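PDB 2OUX: magnesium transporter MgtE from Enterococcus faecalis, which probably transports magnesium ions across the cell membrane as a homodimer, its cytosolic part comprising an N domain and paired CBS domains that bind magnesium. Local coordinates for residues A[212-217]-A[224-229]; A[68-71]-A[76-79]; A[104-107]-A[112-115]; A[183-188]-A[234-239]. All coordinates share one frame; numbering follows the deposited sequence.

Contact 1. Residues A[212-217]-A[224-229]; sequences ISVHVG and AQTIRD. With MG (magnesium ion), chain C.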
loop_
_atom_site.group_PDB
_atom_site.type_symbol
_atom_site.label_atom_id
_atom_site.label_comp_id
_atom_site.label_asym_id
_atom_site.label_seq_id
_atom_site.Cartn_x
_atom_site.Cartn_y
_atom_site.Cartn_z
ATOM N N ILE A 212 -2.208 12.381 9.658
ATOM C CA ILE A 212 -2.817 11.429 10.577
ATOM C C ILE A 212 -1.720 10.521 11.130
ATOM O O ILE A 212 -0.879 10.021 10.380
ATOM C CB ILE A 212 -3.868 10.540 9.851
ATOM C CG1 ILE A 212 -4.994 11.411 9.278
ATOM C CG2 ILE A 212 -4.434 9.503 10.802
ATOM C CD1 ILE A 212 -4.601 12.139 7.991
ATOM N N SER A 213 -1.733 10.314 12.443
ATOM C CA SER A 213 -0.749 9.461 13.088
ATOM C C SER A 213 -1.380 8.783 14.291
ATOM O O SER A 213 -2.499 9.120 14.682
ATOM C CB SER A 213 0.467 10.277 13.542
ATOM O OG SER A 213 0.115 11.220 14.539
ATOM N N VAL A 214 -0.653 7.827 14.863
ATOM C CA VAL A 214 -1.105 7.082 16.030
ATOM C C VAL A 214 -0.027 7.194 17.100
ATOM O O VAL A 214 1.122 7.536 16.796
ATOM C CB VAL A 214 -1.331 5.592 15.685
ATOM C CG1 VAL A 214 -2.390 5.468 14.605
ATOM C CG2 VAL A 214 -0.021 4.954 15.210
ATOM N N HIS A 215 -0.399 6.907 18.347
ATOM C CA HIS A 215 0.531 6.978 19.471
ATOM C C HIS A 215 1.194 5.616 19.649
ATOM O O HIS A 215 0.553 4.585 19.484
ATOM C CB HIS A 215 -0.215 7.369 20.758
ATOM C CG HIS A 215 0.671 7.474 21.963
ATOM N ND1 HIS A 215 1.587 8.490 22.131
ATOM C CD2 HIS A 215 0.790 6.681 23.059
ATOM C CE1 HIS A 215 2.231 8.323 23.274
ATOM N NE2 HIS A 215 1.763 7.230 23.853
ATOM N N VAL A 216 2.473 5.612 20.000
ATOM C CA VAL A 216 3.206 4.359 20.155
ATOM C C VAL A 216 2.558 3.324 21.095
ATOM O O VAL A 216 2.772 2.116 20.951
ATOM C CB VAL A 216 4.664 4.645 20.597
ATOM C CG1 VAL A 216 4.684 5.344 21.948
ATOM C CG2 VAL A 216 5.454 3.360 20.619
ATOM N N GLY A 217 1.739 3.790 22.034
ATOM C CA GLY A 217 1.097 2.875 22.959
ATOM C C GLY A 217 -0.303 2.434 22.568
ATOM O O GLY A 217 -0.921 1.650 23.289
ATOM N N ALA A 224 -5.087 -0.702 13.211
ATOM C CA ALA A 224 -5.659 -1.376 12.056
ATOM C C ALA A 224 -6.900 -0.632 11.569
ATOM O O ALA A 224 -7.122 -0.510 10.363
ATOM C CB ALA A 224 -6.020 -2.799 12.428
ATOM N N GLN A 225 -7.706 -0.132 12.506
ATOM C CA GLN A 225 -8.931 0.575 12.138
ATOM C C GLN A 225 -8.614 1.861 11.377
ATOM O O GLN A 225 -9.320 2.227 10.435
ATOM C CB GLN A 225 -9.767 0.898 13.387
ATOM C CG GLN A 225 -11.157 1.460 13.078
ATOM C CD GLN A 225 -11.975 0.522 12.209
ATOM O OE1 GLN A 225 -11.977 -0.689 12.424
ATOM N NE2 GLN A 225 -12.681 1.076 11.233
ATOM N N THR A 226 -7.549 2.542 11.790
ATOM C CA THR A 226 -7.134 3.771 11.135
ATOM C C THR A 226 -6.719 3.456 9.699
ATOM O O THR A 226 -7.054 4.184 8.765
ATOM C CB THR A 226 -5.944 4.432 11.895
ATOM O OG1 THR A 226 -6.398 4.917 13.164
ATOM C CG2 THR A 226 -5.357 5.606 11.098
ATOM N N ILE A 227 -6.003 2.352 9.525
ATOM C CA ILE A 227 -5.530 1.958 8.206
ATOM C C ILE A 227 -6.710 1.583 7.331
ATOM O O ILE A 227 -6.727 1.833 6.125
ATOM C CB ILE A 227 -4.553 0.752 8.295
ATOM C CG1 ILE A 227 -3.214 1.195 8.891
ATOM C CG2 ILE A 227 -4.296 0.203 6.901
ATOM C CD1 ILE A 227 -3.347 2.182 10.035
ATOM N N ARG A 228 -7.700 0.969 7.965
ATOM C CA ARG A 228 -8.912 0.517 7.302
ATOM C C ARG A 228 -9.732 1.724 6.864
ATOM O O ARG A 228 -10.169 1.808 5.731
ATOM C CB ARG A 228 -9.706 -0.359 8.279
ATOM C CG ARG A 228 -10.779 -1.243 7.667
ATOM C CD ARG A 228 -10.752 -2.632 8.320
ATOM N NE ARG A 228 -10.520 -2.549 9.759
ATOM C CZ ARG A 228 -10.333 -3.594 10.558
ATOM N NH1 ARG A 228 -10.348 -4.824 10.060
ATOM N NH2 ARG A 228 -10.132 -3.408 11.860
ATOM N N ASP A 229 -9.926 2.677 7.763
ATOM C CA ASP A 229 -10.707 3.870 7.434
ATOM C C ASP A 229 -10.066 4.811 6.417
ATOM O O ASP A 229 -10.719 5.250 5.482
ATOM C CB ASP A 229 -11.002 4.670 8.699
ATOM C CG ASP A 229 -11.947 3.951 9.634
ATOM O OD1 ASP A 229 -12.820 3.207 9.134
ATOM O OD2 ASP A 229 -11.828 4.147 10.862
HETATM MG MG MG C . -10.593 0.888 3.987
HETATM O O HOH W 1 -12.026 2.737 3.690
HETATM O O HOH W 2 -12.271 -0.220 4.990
HETATM O O HOH W 3 -9.425 -0.863 3.689
HETATM O O HOH W 4 -11.572 0.362 2.204
#

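Contact 2. Residues A[68-71]-A[76-79]; sequences DVIE and NMKD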
loop_
_atom_site.group_PDB
_atom_site.type_symbol
_atom_site.label_atom_id
_atom_site.label_comp_id
_atom_site.label_asym_id
_atom_site.label_seq_id
_atom_site.Cartn_x
_atom_site.Cartn_y
_atom_site.Cartn_z
ATOM N N ASP A 68 12.926 -11.264 6.362
ATOM C CA ASP A 68 11.911 -10.263 6.670
ATOM C C ASP A 68 10.511 -10.840 6.486
ATOM O O ASP A 68 9.590 -10.467 7.195
ATOM C CB ASP A 68 12.020 -9.039 5.742
ATOM C CG ASP A 68 13.147 -8.115 6.114
ATOM O OD1 ASP A 68 13.349 -7.882 7.321
ATOM O OD2 ASP A 68 13.816 -7.604 5.190
ATOM N N VAL A 69 10.332 -11.745 5.533
ATOM C CA VAL A 69 8.992 -12.265 5.317
ATOM C C VAL A 69 8.698 -13.682 5.777
ATOM O O VAL A 69 7.549 -14.119 5.730
ATOM C CB VAL A 69 8.585 -12.126 3.846
ATOM C CG1 VAL A 69 8.607 -10.655 3.458
ATOM C CG2 VAL A 69 9.523 -12.940 2.956
ATOM N N ILE A 70 9.723 -14.407 6.210
ATOM C CA ILE A 70 9.513 -15.758 6.711
ATOM C C ILE A 70 8.787 -15.579 8.056
ATOM O O ILE A 70 9.166 -14.730 8.867
ATOM C CB ILE A 70 10.872 -16.505 6.956
ATOM C CG1 ILE A 70 11.645 -16.655 5.640
ATOM C CG2 ILE A 70 10.609 -17.859 7.594
ATOM C CD1 ILE A 70 10.818 -17.289 4.527
ATOM N N GLU A 71 7.742 -16.363 8.288
ATOM C CA GLU A 71 6.996 -16.256 9.539
ATOM C C GLU A 71 7.894 -16.560 10.735
ATOM O O GLU A 71 8.343 -17.687 10.902
ATOM C CB GLU A 71 5.794 -17.200 9.505
ATOM C CG GLU A 71 4.645 -16.664 8.668
ATOM C CD GLU A 71 3.546 -17.689 8.436
ATOM O OE1 GLU A 71 3.075 -18.293 9.423
ATOM O OE2 GLU A 71 3.145 -17.890 7.266
ATOM N N ASN A 76 10.817 -23.330 13.259
ATOM C CA ASN A 76 12.032 -24.023 12.891
ATOM C C ASN A 76 13.104 -22.949 12.944
ATOM O O ASN A 76 14.240 -23.169 12.501
ATOM C CB ASN A 76 11.979 -24.678 11.499
ATOM C CG ASN A 76 13.162 -25.623 11.273
ATOM O OD1 ASN A 76 13.295 -26.643 11.957
ATOM N ND2 ASN A 76 14.042 -25.268 10.343
HETATM N N MSE A 77 12.740 -21.786 13.506
HETATM C CA MSE A 77 13.711 -20.705 13.650
HETATM C C MSE A 77 14.633 -21.330 14.669
HETATM O O MSE A 77 14.807 -22.546 14.668
HETATM C CB MSE A 77 13.107 -19.402 14.218
HETATM C CG MSE A 77 12.090 -18.674 13.324
HETATM SE SE MSE A 77 12.801 -17.858 11.709
HETATM C CE MSE A 77 11.683 -18.804 10.463
ATOM N N LYS A 78 15.206 -20.532 15.554
ATOM C CA LYS A 78 16.111 -21.099 16.540
ATOM C C LYS A 78 17.251 -21.840 15.830
ATOM O O LYS A 78 18.395 -21.372 15.827
ATOM C CB LYS A 78 15.352 -22.064 17.462
ATOM C CG LYS A 78 14.399 -21.384 18.439
ATOM C CD LYS A 78 13.797 -22.371 19.439
ATOM C CE LYS A 78 12.839 -21.661 20.386
ATOM N NZ LYS A 78 12.196 -22.592 21.350
ATOM N N ASP A 79 16.947 -22.995 15.235
ATOM C CA ASP A 79 17.977 -23.746 14.530
ATOM C C ASP A 79 18.353 -23.195 13.153
ATOM O O ASP A 79 19.457 -23.474 12.680
ATOM C CB ASP A 79 17.635 -25.242 14.425
ATOM C CG ASP A 79 16.154 -25.516 14.437
ATOM O OD1 ASP A 79 15.416 -24.832 13.705
ATOM O OD2 ASP A 79 15.734 -26.437 15.173
#

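Contact 3. Residues A[104-107]-A[112-115]; sequences LLNM and QKAK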
loop_
_atom_site.group_PDB
_atom_site.type_symbol
_atom_site.label_atom_id
_atom_site.label_comp_id
_atom_site.label_asym_id
_atom_site.label_seq_id
_atom_site.Cartn_x
_atom_site.Cartn_y
_atom_site.Cartn_z
ATOM N N LEU A 104 11.948 -11.738 15.454
ATOM C CA LEU A 104 12.781 -12.929 15.392
ATOM C C LEU A 104 13.395 -13.140 16.776
ATOM O O LEU A 104 13.246 -14.201 17.380
ATOM C CB LEU A 104 13.887 -12.743 14.351
ATOM C CG LEU A 104 14.628 -13.966 13.796
ATOM C CD1 LEU A 104 14.967 -14.925 14.916
ATOM C CD2 LEU A 104 13.763 -14.662 12.760
ATOM N N LEU A 105 14.075 -12.118 17.277
ATOM C CA LEU A 105 14.714 -12.198 18.581
ATOM C C LEU A 105 13.777 -12.648 19.699
ATOM O O LEU A 105 14.134 -13.516 20.497
ATOM C CB LEU A 105 15.342 -10.855 18.925
ATOM C CG LEU A 105 16.473 -10.526 17.947
ATOM C CD1 LEU A 105 17.065 -9.172 18.270
ATOM C CD2 LEU A 105 17.547 -11.609 18.034
ATOM N N ASN A 106 12.578 -12.080 19.754
ATOM C CA ASN A 106 11.626 -12.466 20.789
ATOM C C ASN A 106 11.149 -13.905 20.645
ATOM O O ASN A 106 10.450 -14.420 21.515
ATOM C CB ASN A 106 10.425 -11.519 20.796
ATOM C CG ASN A 106 10.809 -10.118 21.191
ATOM O OD1 ASN A 106 11.590 -9.925 22.111
ATOM N ND2 ASN A 106 10.263 -9.130 20.500
HETATM N N MSE A 107 11.534 -14.556 19.553
HETATM C CA MSE A 107 11.146 -15.942 19.321
HETATM C C MSE A 107 12.238 -16.904 19.762
HETATM O O MSE A 107 11.956 -17.995 20.249
HETATM C CB MSE A 107 10.831 -16.169 17.843
HETATM C CG MSE A 107 9.482 -15.622 17.427
HETATM SE SE MSE A 107 8.001 -16.514 18.319
HETATM C CE MSE A 107 7.928 -15.474 19.958
ATOM N N GLN A 112 19.967 -17.290 23.104
ATOM C CA GLN A 112 20.327 -16.891 21.743
ATOM C C GLN A 112 20.152 -15.388 21.564
ATOM O O GLN A 112 21.049 -14.701 21.075
ATOM C CB GLN A 112 19.465 -17.632 20.709
ATOM C CG GLN A 112 19.887 -19.075 20.428
ATOM C CD GLN A 112 19.158 -19.689 19.230
ATOM O OE1 GLN A 112 17.951 -19.950 19.283
ATOM N NE2 GLN A 112 19.893 -19.919 18.143
ATOM N N LYS A 113 18.993 -14.887 21.978
ATOM C CA LYS A 113 18.659 -13.472 21.872
ATOM C C LYS A 113 19.771 -12.541 22.369
ATOM O O LYS A 113 20.097 -11.550 21.716
ATOM C CB LYS A 113 17.359 -13.200 22.634
ATOM C CG LYS A 113 16.871 -11.770 22.562
ATOM C CD LYS A 113 15.565 -11.609 23.318
ATOM C CE LYS A 113 15.121 -10.156 23.342
ATOM N NZ LYS A 113 16.147 -9.279 23.987
ATOM N N ALA A 114 20.361 -12.857 23.518
ATOM C CA ALA A 114 21.429 -12.018 24.052
ATOM C C ALA A 114 22.733 -12.259 23.309
ATOM O O ALA A 114 23.485 -11.323 23.037
ATOM C CB ALA A 114 21.626 -12.289 25.539
ATOM N N LYS A 115 22.995 -13.517 22.976
ATOM C CA LYS A 115 24.225 -13.865 22.279
ATOM C C LYS A 115 24.324 -13.175 20.912
ATOM O O LYS A 115 25.351 -12.573 20.595
ATOM C CB LYS A 115 24.333 -15.393 22.132
ATOM C CG LYS A 115 23.794 -15.957 20.833
ATOM C CD LYS A 115 24.928 -16.417 19.918
ATOM C CE LYS A 115 25.458 -17.780 20.338
ATOM N NZ LYS A 115 24.381 -18.820 20.292
#

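Contact 4. Residues A[183-188]-A[234-239]; sequences NHLVGV and AVPVTD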
loop_
_atom_site.group_PDB
_atom_site.type_symbol
_atom_site.label_atom_id
_atom_site.label_comp_id
_atom_site.label_asym_id
_atom_site.label_seq_id
_atom_site.Cartn_x
_atom_site.Cartn_y
_atom_site.Cartn_z
ATOM N N ASN A 183 12.637 16.758 15.491
ATOM C CA ASN A 183 12.007 15.545 15.001
ATOM C C ASN A 183 10.525 15.465 15.353
ATOM O O ASN A 183 9.982 14.383 15.593
ATOM C CB ASN A 183 12.733 14.315 15.536
ATOM C CG ASN A 183 12.312 13.053 14.829
ATOM O OD1 ASN A 183 12.248 13.016 13.599
ATOM N ND2 ASN A 183 12.026 12.007 15.595
ATOM N N HIS A 184 9.883 16.625 15.402
ATOM C CA HIS A 184 8.454 16.714 15.668
ATOM C C HIS A 184 7.769 16.484 14.321
ATOM O O HIS A 184 8.182 17.068 13.312
ATOM C CB HIS A 184 8.095 18.112 16.174
ATOM C CG HIS A 184 8.387 18.330 17.624
ATOM N ND1 HIS A 184 8.690 19.571 18.143
ATOM C CD2 HIS A 184 8.372 17.476 18.677
ATOM C CE1 HIS A 184 8.850 19.473 19.450
ATOM N NE2 HIS A 184 8.662 18.212 19.801
ATOM N N LEU A 185 6.745 15.630 14.300
ATOM C CA LEU A 185 6.007 15.351 13.068
ATOM C C LEU A 185 5.098 16.538 12.795
ATOM O O LEU A 185 4.150 16.783 13.540
ATOM C CB LEU A 185 5.168 14.081 13.227
ATOM C CG LEU A 185 4.268 13.685 12.047
ATOM C CD1 LEU A 185 5.098 13.488 10.771
ATOM C CD2 LEU A 185 3.511 12.415 12.416
ATOM N N VAL A 186 5.383 17.276 11.729
ATOM C CA VAL A 186 4.584 18.456 11.406
ATOM C C VAL A 186 3.860 18.424 10.062
ATOM O O VAL A 186 3.147 19.363 9.720
ATOM C CB VAL A 186 5.462 19.725 11.455
ATOM C CG1 VAL A 186 6.060 19.881 12.855
ATOM C CG2 VAL A 186 6.570 19.638 10.395
ATOM N N GLY A 187 4.035 17.353 9.298
ATOM C CA GLY A 187 3.377 17.287 8.008
ATOM C C GLY A 187 3.678 16.022 7.237
ATOM O O GLY A 187 4.447 15.167 7.687
ATOM N N VAL A 188 3.072 15.904 6.062
ATOM C CA VAL A 188 3.269 14.728 5.224
ATOM C C VAL A 188 2.928 15.046 3.773
ATOM O O VAL A 188 2.143 15.959 3.500
ATOM C CB VAL A 188 2.364 13.561 5.687
ATOM C CG1 VAL A 188 0.891 13.948 5.551
ATOM C CG2 VAL A 188 2.651 12.314 4.865
ATOM N N ALA A 234 0.505 3.051 4.973
ATOM C CA ALA A 234 1.375 3.214 6.133
ATOM C C ALA A 234 0.848 4.347 7.009
ATOM O O ALA A 234 0.105 5.210 6.536
ATOM C CB ALA A 234 2.814 3.510 5.695
ATOM N N VAL A 235 1.220 4.333 8.288
ATOM C CA VAL A 235 0.797 5.372 9.210
ATOM C C VAL A 235 1.899 5.649 10.219
ATOM O O VAL A 235 2.464 4.728 10.807
ATOM C CB VAL A 235 -0.532 4.993 9.929
ATOM C CG1 VAL A 235 -0.329 3.811 10.872
ATOM C CG2 VAL A 235 -1.080 6.209 10.664
ATOM N N PRO A 236 2.233 6.933 10.421
ATOM C CA PRO A 236 3.286 7.316 11.364
ATOM C C PRO A 236 2.935 7.111 12.830
ATOM O O PRO A 236 1.771 7.152 13.220
ATOM C CB PRO A 236 3.560 8.781 11.007
ATOM C CG PRO A 236 2.257 9.260 10.522
ATOM C CD PRO A 236 1.726 8.110 9.694
ATOM N N VAL A 237 3.970 6.878 13.631
ATOM C CA VAL A 237 3.826 6.639 15.060
ATOM C C VAL A 237 4.642 7.663 15.843
ATOM O O VAL A 237 5.787 7.948 15.501
ATOM C CB VAL A 237 4.324 5.219 15.424
ATOM C CG1 VAL A 237 4.062 4.933 16.893
ATOM C CG2 VAL A 237 3.633 4.191 14.553
ATOM N N THR A 238 4.056 8.210 16.902
ATOM C CA THR A 238 4.746 9.215 17.710
ATOM C C THR A 238 4.540 8.977 19.199
ATOM O O THR A 238 3.792 8.086 19.602
ATOM C CB THR A 238 4.211 10.633 17.411
ATOM O OG1 THR A 238 2.906 10.781 17.989
ATOM C CG2 THR A 238 4.098 10.860 15.903
ATOM N N ASP A 239 5.225 9.775 20.014
ATOM C CA ASP A 239 5.056 9.706 21.458
ATOM C C ASP A 239 4.080 10.838 21.785
ATOM O O ASP A 239 3.599 11.521 20.881
ATOM C CB ASP A 239 6.383 9.931 22.188
ATOM C CG ASP A 239 7.089 11.193 21.744
ATOM O OD1 ASP A 239 6.412 12.144 21.296
ATOM O OD2 ASP A 239 8.328 11.239 21.859
#

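Contact 1. Residues A[212-217]-A[224-229]
A chi1 of -61° in I212 and of -68° in T226 sets the CG2 methyl of each residue opposite its own backbone N across the CA-CB bond, and it is these two methyls that meet, I212 CG2 lying 4.0 Å from T226 CG2. The two side chains run antiparallel as they pass, while the CD1 end of I212 turns off from the helix and its side chain packs on F232. The other branch of T226 is turned to V214, with V214 CG1 4.3 Å from T226 OG1. No hydrogen bond crosses the contact; the hydroxyl instead makes a weak one to D222 O, back along its own helix. Only 98 Å² is buried in total, which marks a light surface contact. Two residues beyond T226, R228 O binds a magnesium ion at 2.0 Å, with D231 OD1 and four waters completing six ligands. The R228 guanidinium forms a salt bridge to D258 of the second subunit. Strand 214-215, helix 220-230 and strand 234-238 form a beta-alpha-beta unit of the second CBS domain: V214 is hydrogen-bonded through its backbone to P236 and T238, while I227 packs on V235 and against helix 250-262.

Contact 2. Residues A[68-71]-A[76-79]
I70 and the selenomethionine M77 close the loop that leads from helix 60-67 to helix 79-83 in the N domain of MgtE, a domain built from short helices. No regular secondary structure occurs from 68 to 71. D68 comes first: its OD1 accepts hydrogen bonds from Y97 N and N100 ND2, two bonds that tie the start of the loop to the beginning of helix 98-107. V69 packs on D231 of the second subunit. I70 then supplies the apolar contact. Its chi1 of -62° puts CG1 beside the backbone N and leaves CG2 as the branch that meets M77: I70 CG2 approaches M77 CE to 3.2 Å, tighter than normal van der Waals contact. M77 reaches it because its chain is bent, with chi2 at -69° and chi3 at 122°; the latter is far from a staggered value, and together with the short approach it suggests a strained or imprecisely placed methyl. E71 follows, contributing backbone and not side chain: E71 O lies 3.5 Å from M77 CE, while the carboxylate is directed elsewhere than 76-79. Beyond M77, K78 holds the N-cap position of helix 79-83, and its NZ forms a salt bridge to D109. The selenium meets the next helix, M77 SE lying 3.5 Å from L104 CD2 of helix 98-107.

Contact 3. Residues A[104-107]-A[112-115]
K113 lays its aliphatic chain across the backbone carbonyl of L105 and ends beside N106. Its chi1 of -178° starts an almost fully extended run, straight through chi2 and chi3, which brings three successive methylenes past one oxygen: L105 O is 3.9 Å from K113 CB, 3.8 Å from K113 CG and 3.7 Å from K113 CD. The same run carries K113 CE to 3.7 Å from N106 OD1, and a bend at chi4, -59°, then turns K113 NZ off to 5.0 Å from N106 OD1, with which it makes no hydrogen bond. N106 starts with its CB directed away from 112-115, yet its amide swings back so that OD1 meets the lysine obliquely. The closest side-chain approach of L105 is L105 CB to K113 CG, 4.1 Å; its side chain also packs on L93 of helix 86-93. L132 touches both N106 and K113. The CA atoms of L105 and K113 are just 5.3 Å apart, as befits consecutive helices, 98-107 and 110-118, joined by a tight corner. With no hydrogen bond across it, the contact is held by van der Waals contact, probably with weak attraction between the oxygens and the methylenes nearest the ammonium group.

Contact 4. Residues A[183-188]-A[234-239]
L185 and T238 are the nearest CA pair of the two segments, 7.8 Å apart, and no hydrogen bond crosses between the segments, which belong to separate sheets. One leucine branch makes the contact. In L185, chi1 at 177° swings CG over to the opposing strand and chi2 at 58° presents CD2, with L185 CD2 3.9 Å from P236 CG and also 3.9 Å from T238 CG2. P236 and T238, two residues apart, direct their side chains to the same face of strand 234-238, with V237 between them pointing the other way; the leucine crosses each at about a right angle. In T238 a chi1 of 73° sets CG2 trans to the carbonyl carbon and facing L185, while the hydroxyl donates a hydrogen bond from T238 OG1 to D239 O at 3.1 Å. The methyl thus serves the apolar contact and the hydroxyl the adjoining backbone. Just past L185, V186 and G187 both face V178, a classic beta bulge in strand 185-190. Y177 of the first sheet lies against both L185 and P236. One strand comes from the first CBS domain and the other from the second; a magnesium site formed by Y177 and A234 sits at this junction, and the arrangement is an association of two CBS domains through their sheets, as in other CBS pairs.

In the fold
Contacts 1 and 4 lie in the CBS half, contacts 2 and 3 in the N domain; centres in different halves are 28 to 31 Å apart. Contact 1 holds strand 214-215 and contact 4 its sheet neighbour 234-238, and the two join directly where V216 N stands 2.8 Å from T238 O, a probable hydrogen bond. Contacts 2 and 3 meet likewise, with K78 O 3.1 Å from Q112 NE2. Contacts 2 and 4 are buried and centred on apolar groups, contact 1 is a thin surface contact of methyls, and partly buried contact 3 pairs lysine methylenes with oxygens. None has a hydrogen bond across its own segments: polar bonds are made within a segment or to neighbouring elements.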